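Local atomic coordinates of transcription factor SPN1 (Saccharomyces cerevisiae, PDB entry 3NFQ), a protein that regulates RNA polymerase II transcription, possibly at both the recruitment and post-recruitment steps of TBP, and interacts with SPT5 and SPT6. Residues A[92-103]-A[127-138]. Sequence-based numbering, arbitrary orientation.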
ATOM      1  N   SER A  92     -10.473  -9.490   6.421  1.00 24.63           N
ATOM      2  CA  SER A  92      -9.723 -10.156   5.346  1.00 24.98           C
ATOM      3  C   SER A  92      -8.720  -9.206   4.668  1.00 23.19           C
ATOM      4  O   SER A  92      -8.886  -7.977   4.655  1.00 22.93           O
ATOM      5  CB  SER A  92     -10.670 -10.783   4.353  1.00 25.04           C
ATOM      6  OG  SER A  92     -11.309  -9.763   3.643  1.00 28.27           O
ATOM      7  N   LEU A  93      -7.680  -9.802   4.087  1.00 21.94           N
ATOM      8  CA  LEU A  93      -6.543  -9.068   3.631  1.00 19.90           C
ATOM      9  C   LEU A  93      -6.370  -9.222   2.112  1.00 18.47           C
ATOM     10  O   LEU A  93      -6.953 -10.140   1.520  1.00 19.13           O
ATOM     11  CB  LEU A  93      -5.326  -9.613   4.373  1.00 21.52           C
ATOM     12  CG  LEU A  93      -5.379  -9.254   5.860  1.00 22.74           C
ATOM     13  CD1 LEU A  93      -4.327 -10.036   6.534  1.00 25.80           C
ATOM     14  CD2 LEU A  93      -5.211  -7.703   6.003  1.00 22.27           C
ATOM     15  N   PRO A  94      -5.595  -8.331   1.486  1.00 16.61           N
ATOM     16  CA  PRO A  94      -5.315  -8.618   0.049  1.00 15.28           C
ATOM     17  C   PRO A  94      -4.482  -9.868  -0.077  1.00 15.46           C
ATOM     18  O   PRO A  94      -4.057 -10.467   0.906  1.00 15.06           O
ATOM     19  CB  PRO A  94      -4.516  -7.399  -0.404  1.00 15.64           C
ATOM     20  CG  PRO A  94      -3.793  -6.898   0.935  1.00 14.17           C
ATOM     21  CD  PRO A  94      -4.886  -7.129   1.976  1.00 16.01           C
ATOM     22  N   SER A  95      -4.160 -10.241  -1.325  1.00 15.12           N
ATOM     23  CA  SER A  95      -3.445 -11.452  -1.515  1.00 16.17           C
ATOM     24  C   SER A  95      -2.039 -11.340  -0.938  1.00 16.07           C
ATOM     25  O   SER A  95      -1.488 -10.226  -0.770  1.00 15.51           O
ATOM     26  CB  SER A  95      -3.343 -11.680  -3.039  1.00 13.97           C
ATOM     27  OG  SER A  95      -2.516 -10.705  -3.643  1.00 17.95           O
ATOM     28  N   PHE A  96      -1.425 -12.505  -0.713  1.00 16.16           N
ATOM     29  CA  PHE A  96      -0.075 -12.578  -0.263  1.00 16.33           C
ATOM     30  C   PHE A  96       0.859 -11.814  -1.204  1.00 16.65           C
ATOM     31  O   PHE A  96       1.779 -11.129  -0.758  1.00 15.80           O
ATOM     32  CB  PHE A  96       0.404 -14.047  -0.213  1.00 16.67           C
ATOM     33  CG  PHE A  96       1.808 -14.191   0.314  1.00 18.44           C
ATOM     34  CD1 PHE A  96       2.066 -14.003   1.656  1.00 21.40           C
ATOM     35  CD2 PHE A  96       2.889 -14.446  -0.534  1.00 16.80           C
ATOM     36  CE1 PHE A  96       3.359 -14.148   2.182  1.00 23.70           C
ATOM     37  CE2 PHE A  96       4.204 -14.536  -0.008  1.00 18.14           C
ATOM     38  CZ  PHE A  96       4.429 -14.402   1.367  1.00 22.83           C
ATOM     39  N   GLU A  97       0.655 -11.971  -2.522  1.00 15.96           N
ATOM     40  CA  GLU A  97       1.514 -11.285  -3.477  1.00 17.08           C
ATOM     41  C   GLU A  97       1.492  -9.765  -3.379  1.00 17.48           C
ATOM     42  O   GLU A  97       2.532  -9.124  -3.485  1.00 17.71           O
ATOM     43  CB  GLU A  97       1.099 -11.685  -4.906  1.00 19.45           C
ATOM     44  CG  GLU A  97       1.460 -13.161  -5.187  1.00 21.98           C
ATOM     45  CD  GLU A  97       0.567 -14.203  -4.480  1.00 23.98           C
ATOM     46  OE1 GLU A  97      -0.633 -13.935  -4.209  1.00 21.41           O
ATOM     47  OE2 GLU A  97       1.081 -15.321  -4.244  1.00 23.31           O
ATOM     48  N   ILE A  98       0.308  -9.199  -3.119  1.00 15.90           N
ATOM     49  CA  ILE A  98       0.198  -7.754  -2.889  1.00 15.09           C
ATOM     50  C   ILE A  98       0.874  -7.351  -1.551  1.00 15.29           C
ATOM     51  O   ILE A  98       1.601  -6.351  -1.474  1.00 14.22           O
ATOM     52  CB  ILE A  98      -1.267  -7.299  -2.948  1.00 15.17           C
ATOM     53  CG1 ILE A  98      -1.711  -7.126  -4.396  1.00 17.70           C
ATOM     54  CG2 ILE A  98      -1.458  -5.891  -2.118  1.00 15.74           C
ATOM     55  CD1 ILE A  98      -3.180  -7.190  -4.552  1.00 19.60           C
ATOM     56  N   GLN A  99       0.650  -8.139  -0.499  1.00 14.67           N
ATOM     57  CA  GLN A  99       1.262  -7.818   0.793  1.00 16.08           C
ATOM     58  C   GLN A  99       2.774  -7.843   0.677  1.00 16.21           C
ATOM     59  O   GLN A  99       3.439  -6.906   1.057  1.00 17.28           O
ATOM     60  CB  GLN A  99       0.852  -8.812   1.863  1.00 14.98           C
ATOM     61  CG  GLN A  99      -0.668  -8.903   2.174  1.00 14.57           C
ATOM     62  CD  GLN A  99      -0.968  -9.972   3.207  1.00 16.61           C
ATOM     63  OE1 GLN A  99      -0.235 -10.119   4.177  1.00 15.92           O
ATOM     64  NE2 GLN A  99      -2.055 -10.711   3.022  1.00 15.18           N
ATOM     65  N   LYS A 100       3.304  -8.922   0.124  1.00 15.83           N
ATOM     66  CA  LYS A 100       4.744  -9.085   0.069  1.00 18.06           C
ATOM     67  C   LYS A 100       5.403  -8.052  -0.853  1.00 16.87           C
ATOM     68  O   LYS A 100       6.455  -7.476  -0.525  1.00 16.54           O
ATOM     69  CB  LYS A 100       5.062 -10.491  -0.418  1.00 18.01           C
ATOM     70  CG  LYS A 100       6.517 -10.747  -0.227  1.00 25.71           C
ATOM     71  CD  LYS A 100       6.934 -12.037  -0.917  1.00 32.47           C
ATOM     72  CE  LYS A 100       8.361 -12.347  -0.473  1.00 37.73           C
ATOM     73  NZ  LYS A 100       8.662 -13.753  -0.838  1.00 44.33           N
ATOM     74  N   SER A 101       4.775  -7.787  -1.995  1.00 15.97           N
ATOM     75  CA  SER A 101       5.338  -6.786  -2.906  1.00 16.90           C
ATOM     76  C   SER A 101       5.338  -5.410  -2.306  1.00 15.78           C
ATOM     77  O   SER A 101       6.309  -4.652  -2.439  1.00 16.87           O
ATOM     78  CB  SER A 101       4.566  -6.713  -4.218  1.00 17.14           C
ATOM     79  OG  SER A 101       4.711  -7.961  -4.883  1.00 22.42           O
ATOM     80  N   LEU A 102       4.221  -5.032  -1.697  1.00 14.81           N
ATOM     81  CA  LEU A 102       4.196  -3.695  -1.068  1.00 14.35           C
ATOM     82  C   LEU A 102       5.124  -3.545   0.125  1.00 14.00           C
ATOM     83  O   LEU A 102       5.809  -2.507   0.286  1.00 14.99           O
ATOM     84  CB  LEU A 102       2.763  -3.290  -0.708  1.00 13.93           C
ATOM     85  CG  LEU A 102       1.810  -3.084  -1.895  1.00 12.50           C
ATOM     86  CD1 LEU A 102       0.407  -2.680  -1.357  1.00 15.04           C
ATOM     87  CD2 LEU A 102       2.314  -2.027  -2.809  1.00 11.04           C
ATOM     88  N   PHE A 103       5.185  -4.562   0.976  1.00 14.72           N
ATOM     89  CA  PHE A 103       6.058  -4.467   2.128  1.00 15.41           C
ATOM     90  C   PHE A 103       7.535  -4.476   1.680  1.00 15.21           C
ATOM     91  O   PHE A 103       8.360  -3.794   2.236  1.00 17.01           O
ATOM     92  CB  PHE A 103       5.744  -5.587   3.151  1.00 14.40           C
ATOM     93  CG  PHE A 103       4.723  -5.179   4.202  1.00 17.16           C
ATOM     94  CD1 PHE A 103       3.444  -5.733   4.199  1.00 15.78           C
ATOM     95  CD2 PHE A 103       5.071  -4.285   5.202  1.00 17.45           C
ATOM     96  CE1 PHE A 103       2.495  -5.363   5.209  1.00 18.98           C
ATOM     97  CE2 PHE A 103       4.123  -3.925   6.195  1.00 21.61           C
ATOM     98  CZ  PHE A 103       2.865  -4.459   6.181  1.00 17.59           C
ATOM     99  N   PHE A 127      -1.619  -3.268  12.572  1.00 16.69           N
ATOM    100  CA  PHE A 127      -2.561  -4.351  12.424  1.00 16.42           C
ATOM    101  C   PHE A 127      -1.863  -5.618  11.849  1.00 15.91           C
ATOM    102  O   PHE A 127      -2.120  -6.762  12.266  1.00 16.02           O
ATOM    103  CB  PHE A 127      -3.717  -3.905  11.480  1.00 16.99           C
ATOM    104  CG  PHE A 127      -4.624  -5.036  11.062  1.00 21.07           C
ATOM    105  CD1 PHE A 127      -5.751  -5.396  11.807  1.00 20.21           C
ATOM    106  CD2 PHE A 127      -4.339  -5.779   9.933  1.00 22.32           C
ATOM    107  CE1 PHE A 127      -6.573  -6.490  11.423  1.00 18.32           C
ATOM    108  CE2 PHE A 127      -5.166  -6.840   9.557  1.00 21.20           C
ATOM    109  CZ  PHE A 127      -6.253  -7.196  10.269  1.00 24.05           C
ATOM    110  N   TYR A 128      -0.942  -5.410  10.920  1.00 15.55           N
ATOM    111  CA  TYR A 128      -0.212  -6.570  10.331  1.00 15.99           C
ATOM    112  C   TYR A 128       0.661  -7.299  11.402  1.00 17.70           C
ATOM    113  O   TYR A 128       0.883  -8.515  11.315  1.00 16.00           O
ATOM    114  CB  TYR A 128       0.651  -6.100   9.174  1.00 16.01           C
ATOM    115  CG  TYR A 128      -0.122  -6.203   7.863  1.00 16.86           C
ATOM    116  CD1 TYR A 128      -1.079  -5.244   7.545  1.00 16.60           C
ATOM    117  CD2 TYR A 128       0.094  -7.253   6.952  1.00 16.50           C
ATOM    118  CE1 TYR A 128      -1.823  -5.314   6.328  1.00 14.68           C
ATOM    119  CE2 TYR A 128      -0.639  -7.321   5.717  1.00 14.64           C
ATOM    120  CZ  TYR A 128      -1.607  -6.328   5.431  1.00 17.02           C
ATOM    121  OH  TYR A 128      -2.381  -6.326   4.283  1.00 16.27           O
ATOM    122  N   THR A 129       1.119  -6.545  12.410  1.00 19.65           N
ATOM    123  CA  THR A 129       1.953  -7.149  13.490  1.00 21.48           C
ATOM    124  C   THR A 129       1.170  -8.079  14.407  1.00 23.85           C
ATOM    125  O   THR A 129       1.769  -8.986  15.047  1.00 24.35           O
ATOM    126  CB  THR A 129       2.684  -6.113  14.343  1.00 20.64           C
ATOM    127  OG1 THR A 129       1.743  -5.438  15.211  1.00 19.17           O
ATOM    128  CG2 THR A 129       3.436  -5.113  13.491  1.00 19.93           C
ATOM    129  N   LYS A 130      -0.152  -7.882  14.425  1.00 25.38           N
ATOM    130  CA  LYS A 130      -1.114  -8.574  15.325  1.00 27.98           C
ATOM    131  C   LYS A 130      -2.073  -9.591  14.697  1.00 28.54           C
ATOM    132  O   LYS A 130      -2.444 -10.580  15.354  1.00 29.20           O
ATOM    133  CB  LYS A 130      -2.005  -7.529  16.012  1.00 29.43           C
ATOM    134  CG  LYS A 130      -1.315  -6.634  17.044  1.00 32.83           C
ATOM    135  CD  LYS A 130      -2.362  -5.582  17.400  1.00 38.94           C
ATOM    136  CE  LYS A 130      -1.837  -4.377  18.182  1.00 43.02           C
ATOM    137  NZ  LYS A 130      -2.959  -3.357  18.271  1.00 46.02           N
ATOM    138  N   SER A 131      -2.505  -9.375  13.446  1.00 27.48           N
ATOM    139  CA  SER A 131      -3.551 -10.204  12.862  1.00 26.63           C
ATOM    140  C   SER A 131      -3.089 -11.629  12.725  1.00 27.96           C
ATOM    141  O   SER A 131      -1.988 -11.899  12.206  1.00 26.63           O
ATOM    142  CB  SER A 131      -4.011  -9.662  11.500  1.00 27.24           C
ATOM    143  OG  SER A 131      -4.559 -10.697  10.674  1.00 24.49           O
ATOM    144  N   LYS A 132      -3.950 -12.553  13.147  1.00 28.43           N
ATOM    145  CA  LYS A 132      -3.688 -13.982  12.961  1.00 29.92           C
ATOM    146  C   LYS A 132      -3.658 -14.417  11.515  1.00 29.16           C
ATOM    147  O   LYS A 132      -3.231 -15.526  11.219  1.00 29.35           O
ATOM    148  CB  LYS A 132      -4.759 -14.824  13.656  1.00 32.14           C
ATOM    149  CG  LYS A 132      -4.952 -14.514  15.138  1.00 37.67           C
ATOM    150  CD  LYS A 132      -3.649 -14.616  15.924  1.00 45.92           C
ATOM    151  CE  LYS A 132      -3.854 -14.000  17.314  1.00 50.39           C
ATOM    152  NZ  LYS A 132      -2.688 -14.221  18.227  1.00 55.00           N
ATOM    153  N   ARG A 133      -4.109 -13.565  10.610  1.00 27.00           N
ATOM    154  CA  ARG A 133      -4.163 -13.952   9.179  1.00 27.29           C
ATOM    155  C   ARG A 133      -2.889 -13.702   8.394  1.00 25.41           C
ATOM    156  O   ARG A 133      -2.801 -14.061   7.196  1.00 26.02           O
ATOM    157  CB  ARG A 133      -5.279 -13.195   8.482  1.00 27.09           C
ATOM    158  CG  ARG A 133      -6.621 -13.404   9.118  1.00 33.21           C
ATOM    159  CD  ARG A 133      -7.637 -13.066   8.084  1.00 39.24           C
ATOM    160  NE  ARG A 133      -8.973 -12.947   8.653  1.00 41.51           N
ATOM    161  CZ  ARG A 133     -10.088 -13.167   7.972  1.00 42.72           C
ATOM    162  NH1 ARG A 133     -10.038 -13.552   6.696  1.00 43.67           N
ATOM    163  NH2 ARG A 133     -11.252 -13.009   8.581  1.00 46.47           N
ATOM    164  N   VAL A 134      -1.914 -13.056   9.025  1.00 23.07           N
ATOM    165  CA  VAL A 134      -0.706 -12.611   8.314  1.00 20.41           C
ATOM    166  C   VAL A 134       0.374 -13.656   8.479  1.00 20.56           C
ATOM    167  O   VAL A 134       0.546 -14.179   9.531  1.00 19.85           O
ATOM    168  CB  VAL A 134      -0.224 -11.241   8.859  1.00 20.02           C
ATOM    169  CG1 VAL A 134       1.063 -10.766   8.182  1.00 18.65           C
ATOM    170  CG2 VAL A 134      -1.331 -10.206   8.690  1.00 22.75           C
ATOM    171  N   GLU A 135       1.072 -13.977   7.410  1.00 18.70           N
ATOM    172  CA  GLU A 135       2.205 -14.880   7.464  1.00 20.15           C
ATOM    173  C   GLU A 135       3.312 -14.316   8.315  1.00 19.13           C
ATOM    174  O   GLU A 135       3.587 -13.137   8.254  1.00 17.99           O
ATOM    175  CB  GLU A 135       2.707 -15.069   6.044  1.00 19.68           C
ATOM    176  CG  GLU A 135       1.728 -15.874   5.205  1.00 23.75           C
ATOM    177  CD  GLU A 135       1.378 -17.240   5.861  1.00 31.27           C
ATOM    178  OE1 GLU A 135       2.328 -17.985   6.215  1.00 37.23           O
ATOM    179  OE2 GLU A 135       0.177 -17.539   6.044  1.00 30.98           O
ATOM    180  N   ALA A 136       3.954 -15.164   9.123  1.00 19.66           N
ATOM    181  CA  ALA A 136       4.931 -14.667  10.089  1.00 18.82           C
ATOM    182  C   ALA A 136       5.978 -13.820   9.484  1.00 18.72           C
ATOM    183  O   ALA A 136       6.389 -12.823  10.086  1.00 20.58           O
ATOM    184  CB  ALA A 136       5.574 -15.831  10.895  1.00 19.13           C
ATOM    185  N   GLN A 137       6.469 -14.163   8.282  1.00 18.42           N
ATOM    186  CA  GLN A 137       7.560 -13.367   7.773  1.00 19.87           C
ATOM    187  C   GLN A 137       7.122 -11.901   7.536  1.00 19.53           C
ATOM    188  O   GLN A 137       7.903 -10.990   7.731  1.00 19.42           O
ATOM    189  CB  GLN A 137       8.172 -13.948   6.475  1.00 20.61           C
ATOM    190  CG  GLN A 137       7.277 -13.626   5.321  1.00 29.70           C
ATOM    191  CD  GLN A 137       7.529 -14.426   4.045  1.00 38.81           C
ATOM    192  OE1 GLN A 137       8.119 -13.908   3.075  1.00 41.20           O
ATOM    193  NE2 GLN A 137       7.018 -15.680   4.016  1.00 42.92           N
ATOM    194  N   LEU A 138       5.859 -11.687   7.155  1.00 18.98           N
ATOM    195  CA  LEU A 138       5.382 -10.342   6.906  1.00 17.23           C
ATOM    196  C   LEU A 138       5.022  -9.633   8.207  1.00 15.85           C
ATOM    197  O   LEU A 138       5.255  -8.449   8.303  1.00 18.00           O
ATOM    198  CB  LEU A 138       4.168 -10.346   5.943  1.00 17.07           C
ATOM    199  CG  LEU A 138       4.543 -10.880   4.543  1.00 17.64           C
ATOM    200  CD1 LEU A 138       3.286 -10.861   3.685  1.00 19.04           C
ATOM    201  CD2 LEU A 138       5.564  -9.943   3.949  1.00 23.20           C
TER
HETATM  202  O   HOH W   1       0.200 -12.746   4.796  1.00 18.60           O
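In the TFIIS N-terminal-like helical bundle of SPN1, the start of helix 96-107 and the loop before it run beside the end of helix 121-130, the start of helix 136-149 and the turn between them, with the CA atoms of K100 and L138 7.0 Å apart; no direct hydrogen bond crosses between 92-103 and 127-138. The edge of F103 meets one face of the Y128 ring in a T-shaped stack, planes 63° apart, while Q99 OE1 comes to the edge of that ring, 3.2 Å from Y128 CE2. Beyond the ring, Y128 OH is hydrogen-bonded to the backbone oxygen of L85 and lies against P94. A leucine in place of Y128 would probably leave L85 O without this donor and F103 without the aromatic face it packs on. L93, with CG anti to its carbonyl carbon, splits its branches: CD2 lies between F127 and the Y128 hydroxyl, 3.7 Å from F127 CE2, while CD1 packs on V134 CG2 and R133 CB. Farther along, L138 CD1 reaches between F96 and Q99, 3.6 Å from F96 CE1, and Q137 NE2 sits at the edge of the F96 ring, its amide plane turned steeply (74°) to the ring. The Q99 amide is gripped at both ends. Q99 NE2 donates to P94 O at 2.9 Å in a nearly straight bond (167°). Q99 OE1 accepts from a water 2.7 Å away; the same water accepts the N-H of E135, the N-cap residue of helix 136-149.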